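Dihydrodipicolinate synthase (Oceanobacillus iheyensis HTE831, PDB 3D0C) probably catalyses the condensation step of lysine biosynthesis that forms 4-hydroxy-tetrahydrodipicolinate, as a lyase of the DapA family with a TIM-barrel fold. Local coordinates at residues N131-L136 against L160-G165. The protein carries 1 engineered substitution. Sequence-based numbering, arbitrary orientation.
Sequences NIIEAL and LDKLVG
I133, near the end of helix 122-135, lies across from K162, in the turn that leads into strand 163-168, with a CA to CA distance of 6.6 Å. The turn is a type I beta turn from L160 to L163, with the backbone bond L163 N to L160 O. The side chains of I133 and K162 run past one another, pointing opposite ways. A chi1 of -63° sets I133 CG1 anti to the carbonyl carbon, with CG2 anti to the backbone N; CG2 presses on K162 CB at 3.3 Å, tighter than usual for two carbons. The other branch of I133 takes a different neighbour: CD1 meets L160 CD1 at 4.1 Å and lies 4.3 Å from L163 CB. Beyond CG the K162 chain is extended. Its CD passes 3.4 Å from I133 O, and NZ arrives at the carbonyls of E134 and L136, near the C-terminal end of the helix. NZ donates to L136 O at 2.8 Å, coming from above the carbonyl plane with a C=O...N angle of 145°. A second, weak bond runs from NZ to E134 O at 3.4 Å. An alanine in place of K162 would probably leave L136 O without this donor and open a gap beside I133 O. Around this contact, the backbone of K162 bonds to S140 of strand 140-144, while L136 packs on I103 of helix 92-104. The contact thus joins a barrel helix to the strand after next, 163-168, in a parallel eight-stranded TIM barrel. Its chemistry is divided: an apolar patch around I133, and an amino group set against backbone oxygens at the helix end. That charge is likely to be favoured there, at the negative, C-terminal end of the helix dipole.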
loop_
_atom_site.group_PDB
_atom_site.type_symbol
_atom_site.label_atom_id
_atom_site.label_comp_id
_atom_site.label_asym_id
_atom_site.label_seq_id
_atom_site.Cartn_x
_atom_site.Cartn_y
_atom_site.Cartn_z
ATOM N N ASN A 131 11.717 -1.063 15.388
ATOM C CA ASN A 131 12.601 -2.158 15.027
ATOM C C ASN A 131 13.428 -1.809 13.780
ATOM O O ASN A 131 14.562 -2.252 13.650
ATOM C CB ASN A 131 11.807 -3.445 14.793
ATOM C CG ASN A 131 11.133 -3.955 16.057
ATOM O OD1 ASN A 131 11.516 -3.592 17.176
ATOM N ND2 ASN A 131 10.134 -4.814 15.887
ATOM N N ILE A 132 12.875 -1.014 12.867
ATOM C CA ILE A 132 13.625 -0.665 11.673
ATOM C C ILE A 132 14.733 0.353 11.975
ATOM O O ILE A 132 15.897 0.138 11.614
ATOM C CB ILE A 132 12.682 -0.145 10.565
ATOM C CG1 ILE A 132 11.724 -1.274 10.167
ATOM C CG2 ILE A 132 13.483 0.350 9.356
ATOM C CD1 ILE A 132 10.677 -0.862 9.207
ATOM N N ILE A 133 14.373 1.438 12.655
ATOM C CA ILE A 133 15.315 2.486 13.012
ATOM C C ILE A 133 16.516 1.900 13.773
ATOM O O ILE A 133 17.679 2.114 13.394
ATOM C CB ILE A 133 14.622 3.529 13.908
ATOM C CG1 ILE A 133 13.475 4.211 13.146
ATOM C CG2 ILE A 133 15.629 4.559 14.405
ATOM C CD1 ILE A 133 12.661 5.161 13.971
ATOM N N GLU A 134 16.214 1.147 14.833
ATOM C CA GLU A 134 17.214 0.530 15.696
ATOM C C GLU A 134 18.149 -0.418 14.958
ATOM O O GLU A 134 19.274 -0.677 15.437
ATOM C CB GLU A 134 16.506 -0.253 16.813
ATOM C CG GLU A 134 15.727 0.632 17.781
ATOM C CD GLU A 134 15.124 -0.182 18.929
ATOM O OE1 GLU A 134 15.272 -1.438 18.917
ATOM O OE2 GLU A 134 14.504 0.424 19.836
ATOM N N ALA A 135 17.685 -0.950 13.826
ATOM C CA ALA A 135 18.480 -1.910 13.084
ATOM C C ALA A 135 19.376 -1.303 11.992
ATOM O O ALA A 135 20.185 -2.035 11.384
ATOM C CB ALA A 135 17.572 -2.982 12.473
ATOM N N LEU A 136 19.259 0.013 11.792
ATOM C CA LEU A 136 20.012 0.739 10.795
ATOM C C LEU A 136 21.068 1.622 11.446
ATOM O O LEU A 136 20.812 2.305 12.426
ATOM C CB LEU A 136 19.081 1.626 9.958
ATOM C CG LEU A 136 18.016 0.856 9.164
ATOM C CD1 LEU A 136 17.108 1.796 8.344
ATOM C CD2 LEU A 136 18.709 -0.133 8.214
ATOM N N LEU A 160 13.891 8.872 20.251
ATOM C CA LEU A 160 14.946 8.074 19.635
ATOM C C LEU A 160 15.933 8.959 18.902
ATOM O O LEU A 160 15.549 9.701 18.001
ATOM C CB LEU A 160 14.357 7.063 18.648
ATOM C CG LEU A 160 13.390 6.013 19.206
ATOM C CD1 LEU A 160 12.868 5.135 18.080
ATOM C CD2 LEU A 160 14.103 5.171 20.255
ATOM N N ASP A 161 17.202 8.872 19.283
ATOM C CA ASP A 161 18.236 9.668 18.638
ATOM C C ASP A 161 18.222 9.537 17.116
ATOM O O ASP A 161 18.351 10.535 16.400
ATOM C CB ASP A 161 19.614 9.267 19.166
ATOM C CG ASP A 161 19.953 9.949 20.474
ATOM O OD1 ASP A 161 19.930 11.200 20.497
ATOM O OD2 ASP A 161 20.237 9.250 21.474
ATOM N N LYS A 162 18.048 8.314 16.621
ATOM C CA LYS A 162 18.052 8.082 15.178
ATOM C C LYS A 162 16.862 8.674 14.429
ATOM O O LYS A 162 16.958 8.902 13.222
ATOM C CB LYS A 162 18.147 6.585 14.878
ATOM C CG LYS A 162 19.455 5.955 15.323
ATOM C CD LYS A 162 19.455 4.468 15.020
ATOM C CE LYS A 162 20.675 3.799 15.618
ATOM N NZ LYS A 162 20.819 2.376 15.207
ATOM N N LEU A 163 15.742 8.900 15.113
ATOM C CA LEU A 163 14.591 9.496 14.440
ATOM C C LEU A 163 14.856 11.001 14.429
ATOM O O LEU A 163 14.641 11.678 15.429
ATOM C CB LEU A 163 13.295 9.191 15.190
ATOM C CG LEU A 163 12.031 9.799 14.576
ATOM C CD1 LEU A 163 11.942 9.400 13.110
ATOM C CD2 LEU A 163 10.797 9.322 15.330
ATOM N N VAL A 164 15.313 11.512 13.287
ATOM C CA VAL A 164 15.663 12.922 13.143
ATOM C C VAL A 164 14.674 13.788 12.367
ATOM O O VAL A 164 14.900 14.990 12.181
ATOM C CB VAL A 164 17.032 13.060 12.461
ATOM C CG1 VAL A 164 18.114 12.428 13.336
ATOM C CG2 VAL A 164 16.997 12.389 11.100
ATOM N N GLY A 165 13.588 13.186 11.899
ATOM C CA GLY A 165 12.602 13.959 11.172
ATOM C C GLY A 165 11.300 13.240 10.881
ATOM O O GLY A 165 11.238 12.008 10.890
#